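Local structure of mannose-specific lectin 2 chain 1 (Colocasia esculenta, 5T1X) at residues S8-T14 and C51-D57. The protein binds mannose as one chain of a heterotetrameric GNA-related lectin that agglutinates rabbit erythrocytes. Residues are numbered along the deposited sequence.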
ATOM      1  N   SER A   8       5.237  -7.185   4.511  1.00 12.43           N
ATOM      2  CA  SER A   8       5.583  -8.303   5.391  1.00 12.68           C
ATOM      3  C   SER A   8       6.808  -9.027   4.792  1.00 17.03           C
ATOM      4  O   SER A   8       6.861  -9.265   3.581  1.00 15.70           O
ATOM      5  CB  SER A   8       4.386  -9.235   5.584  1.00 16.42           C
ATOM      6  OG  SER A   8       3.749  -9.546   4.360  1.00 22.44           O
ATOM      7  N   GLY A   9       7.832  -9.228   5.615  1.00 16.64           N
ATOM      8  CA  GLY A   9       9.091  -9.823   5.174  1.00 16.94           C
ATOM      9  C   GLY A   9      10.199  -8.802   4.970  1.00 20.91           C
ATOM     10  O   GLY A   9      11.371  -9.178   4.885  1.00 22.62           O
ATOM     11  N   GLN A  10       9.848  -7.499   4.875  1.00 15.13           N
ATOM     12  CA  GLN A  10      10.847  -6.426   4.725  1.00 14.84           C
ATOM     13  C   GLN A  10      11.251  -5.874   6.099  1.00 19.53           C
ATOM     14  O   GLN A  10      10.585  -6.148   7.097  1.00 18.96           O
ATOM     15  CB  GLN A  10      10.326  -5.302   3.823  1.00 15.12           C
ATOM     16  CG  GLN A  10      10.080  -5.746   2.387  1.00 18.19           C
ATOM     17  CD  GLN A  10       9.553  -4.616   1.532  1.00 22.22           C
ATOM     18  OE1 GLN A  10       8.866  -3.710   2.000  1.00 14.61           O
ATOM     19  NE2 GLN A  10       9.849  -4.661   0.252  1.00 21.12           N
ATOM     20  N   THR A  11      12.342  -5.100   6.150  1.00 16.89           N
ATOM     21  CA  THR A  11      12.842  -4.509   7.384  1.00 17.75           C
ATOM     22  C   THR A  11      13.097  -3.011   7.210  1.00 20.41           C
ATOM     23  O   THR A  11      13.702  -2.592   6.218  1.00 20.15           O
ATOM     24  CB  THR A  11      14.157  -5.222   7.818  1.00 25.00           C
ATOM     25  OG1 THR A  11      13.915  -6.613   8.061  1.00 24.74           O
ATOM     26  CG2 THR A  11      14.789  -4.607   9.063  1.00 26.66           C
ATOM     27  N   LEU A  12      12.632  -2.216   8.182  1.00 16.96           N
ATOM     28  CA  LEU A  12      12.960  -0.798   8.298  1.00 16.20           C
ATOM     29  C   LEU A  12      14.110  -0.781   9.305  1.00 22.69           C
ATOM     30  O   LEU A  12      13.903  -1.038  10.498  1.00 21.61           O
ATOM     31  CB  LEU A  12      11.756   0.080   8.708  1.00 15.59           C
ATOM     32  CG  LEU A  12      12.020   1.599   8.858  1.00 20.08           C
ATOM     33  CD1 LEU A  12      12.313   2.260   7.519  1.00 19.56           C
ATOM     34  CD2 LEU A  12      10.835   2.301   9.509  1.00 22.01           C
ATOM     35  N   ASN A  13      15.339  -0.627   8.790  1.00 20.37           N
ATOM     36  CA  ASN A  13      16.568  -0.666   9.576  1.00 21.80           C
ATOM     37  C   ASN A  13      16.715   0.541  10.508  1.00 24.26           C
ATOM     38  O   ASN A  13      15.959   1.514  10.410  1.00 22.26           O
ATOM     39  CB  ASN A  13      17.781  -0.763   8.649  1.00 27.67           C
ATOM     40  CG  ASN A  13      18.102  -2.176   8.236  1.00 59.27           C
ATOM     41  OD1 ASN A  13      17.625  -2.676   7.211  1.00 56.67           O
ATOM     42  ND2 ASN A  13      18.924  -2.852   9.029  1.00 53.50           N
ATOM     43  N   THR A  14      17.707   0.457  11.419  1.00 21.40           N
ATOM     44  CA  THR A  14      18.044   1.478  12.407  1.00 21.70           C
ATOM     45  C   THR A  14      18.321   2.804  11.702  1.00 23.90           C
ATOM     46  O   THR A  14      19.082   2.850  10.733  1.00 23.78           O
ATOM     47  CB  THR A  14      19.234   1.002  13.256  1.00 26.93           C
ATOM     48  OG1 THR A  14      19.026  -0.366  13.613  1.00 25.97           O
ATOM     49  CG2 THR A  14      19.425   1.830  14.511  1.00 29.00           C
ATOM     50  N   CYS A  51      17.997  -1.413  16.700  1.00 30.46           N
ATOM     51  CA  CYS A  51      16.591  -1.825  16.569  1.00 28.62           C
ATOM     52  C   CYS A  51      16.077  -1.700  15.148  1.00 29.15           C
ATOM     53  O   CYS A  51      16.459  -0.787  14.415  1.00 27.54           O
ATOM     54  CB  CYS A  51      15.702  -1.065  17.545  1.00 28.76           C
ATOM     55  SG  CYS A  51      16.128  -1.356  19.283  0.70 34.54           S
ATOM     56  N   LYS A  52      15.184  -2.634  14.774  1.00 24.62           N
ATOM     57  CA  LYS A  52      14.596  -2.738  13.435  1.00 22.72           C
ATOM     58  C   LYS A  52      13.093  -2.969  13.509  1.00 24.04           C
ATOM     59  O   LYS A  52      12.610  -3.602  14.451  1.00 25.17           O
ATOM     60  CB  LYS A  52      15.252  -3.913  12.681  1.00 26.48           C
ATOM     61  CG  LYS A  52      16.749  -3.751  12.399  1.00 37.96           C
ATOM     62  CD  LYS A  52      17.425  -5.095  12.142  1.00 46.72           C
ATOM     63  CE  LYS A  52      18.903  -4.968  11.848  1.00 59.32           C
ATOM     64  NZ  LYS A  52      19.683  -4.537  13.042  1.00 69.05           N
ATOM     65  N   LEU A  53      12.362  -2.497  12.488  1.00 18.96           N
ATOM     66  CA  LEU A  53      10.918  -2.674  12.374  1.00 18.06           C
ATOM     67  C   LEU A  53      10.630  -3.713  11.311  1.00 20.60           C
ATOM     68  O   LEU A  53      11.188  -3.645  10.215  1.00 19.98           O
ATOM     69  CB  LEU A  53      10.221  -1.335  12.029  1.00 16.82           C
ATOM     70  CG  LEU A  53       8.691  -1.349  11.905  1.00 19.67           C
ATOM     71  CD1 LEU A  53       8.008  -1.633  13.244  1.00 20.69           C
ATOM     72  CD2 LEU A  53       8.186  -0.035  11.346  1.00 20.44           C
ATOM     73  N   THR A  54       9.782  -4.692  11.645  1.00 18.14           N
ATOM     74  CA  THR A  54       9.366  -5.740  10.716  1.00 17.71           C
ATOM     75  C   THR A  54       7.842  -5.875  10.764  1.00 19.31           C
ATOM     76  O   THR A  54       7.180  -5.333  11.658  1.00 17.74           O
ATOM     77  CB  THR A  54      10.063  -7.089  10.999  1.00 25.30           C
ATOM     78  OG1 THR A  54       9.847  -7.475  12.354  1.00 25.29           O
ATOM     79  CG2 THR A  54      11.555  -7.082  10.642  1.00 26.61           C
ATOM     80  N   LEU A  55       7.293  -6.586   9.788  1.00 15.78           N
ATOM     81  CA  LEU A  55       5.860  -6.830   9.693  1.00 14.09           C
ATOM     82  C   LEU A  55       5.674  -8.321   9.484  1.00 17.60           C
ATOM     83  O   LEU A  55       6.213  -8.871   8.527  1.00 16.94           O
ATOM     84  CB  LEU A  55       5.264  -5.987   8.549  1.00 13.21           C
ATOM     85  CG  LEU A  55       3.757  -6.095   8.259  1.00 15.33           C
ATOM     86  CD1 LEU A  55       2.926  -5.567   9.416  1.00 15.77           C
ATOM     87  CD2 LEU A  55       3.411  -5.315   7.006  1.00 12.43           C
ATOM     88  N   THR A  56       4.989  -8.990  10.416  1.00 15.85           N
ATOM     89  CA  THR A  56       4.793 -10.446  10.341  1.00 15.78           C
ATOM     90  C   THR A  56       3.812 -10.828   9.228  1.00 19.03           C
ATOM     91  O   THR A  56       3.110  -9.972   8.678  1.00 17.59           O
ATOM     92  CB  THR A  56       4.327 -11.033  11.688  1.00 21.08           C
ATOM     93  OG1 THR A  56       2.957 -10.706  11.933  1.00 19.46           O
ATOM     94  CG2 THR A  56       5.191 -10.609  12.851  1.00 19.79           C
ATOM     95  N   ASP A  57       3.754 -12.143   8.923  1.00 16.91           N
ATOM     96  CA  ASP A  57       2.845 -12.715   7.926  1.00 17.28           C
ATOM     97  C   ASP A  57       1.397 -12.691   8.429  1.00 19.78           C
ATOM     98  O   ASP A  57       0.498 -13.073   7.689  1.00 18.77           O
ATOM     99  CB  ASP A  57       3.276 -14.149   7.565  1.00 19.88           C
ATOM    100  CG  ASP A  57       4.630 -14.248   6.881  1.00 31.18           C
ATOM    101  OD1 ASP A  57       5.084 -13.232   6.302  1.00 29.34           O
ATOM    102  OD2 ASP A  57       5.220 -15.353   6.890  1.00 36.89           O
TER
HETATM  103  O   HOH W   1       3.958 -12.335   4.032  1.00 32.41           O
HETATM  104  O   HOH W   2       9.143  -8.169   8.039  1.00 15.73           O
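Start at Cys-51, whose carbonyl O accepts a hydrogen bond from the side-chain hydroxyl of Thr-14, with Thr-14 OG1 2.7 Å from Cys-51 O. Its sulfur is tied in a disulfide to Cys-31, a residue of the mannose site. At Lys-52 the aliphatic part of the side chain runs alongside Thr-11 and Asn-13, with Lys-52 CB 3.7 Å from Thr-11 CG2 and Lys-52 CE 3.5 Å from Asn-13 ND2, while the ammonium turns back to the carbonyl of Asp-50.

At Leu-53 the strands pair through two backbone hydrogen bonds, an antiparallel hydrogen-bonded pair with Leu-12: Leu-12 N to Leu-53 O and Leu-53 N to Leu-12 O are both 2.9 Å and nearly straight. The two leucines lie on the same buried face, Leu-12 CB 3.9 Å from Leu-53 CB, and both pack on Met-27. On the more open face, Thr-54 CG2 comes 3.5 Å from Thr-11 OG1.

Opposite Leu-55 the backbone at Gly-9 and Gln-10 bows away, returning at Ser-8 (Ser-8 CA 3.2 Å from Leu-55 O), and water 2 fills the gap. It accepts from Leu-55 N (3.0 Å) and Gly-9 N (3.0 Å) and donates to Gln-10 O (2.7 Å). Gly-9 N also makes a weak 3.4 Å hydrogen bond to Leu-55 O. Gly-9 has a positive phi of 102°, at which a CB would jam against the preceding carbonyl. Finally, Asp-57 OD1 is linked through water 1 to Ser-8 OG, itself hydrogen-bonded to Tyr-83 N.

Here the short edge strand 11-12 closes onto 52-55 in a four-stranded antiparallel sheet of the three-sheet beta-prism II fold of bulb-type, GNA-related lectins.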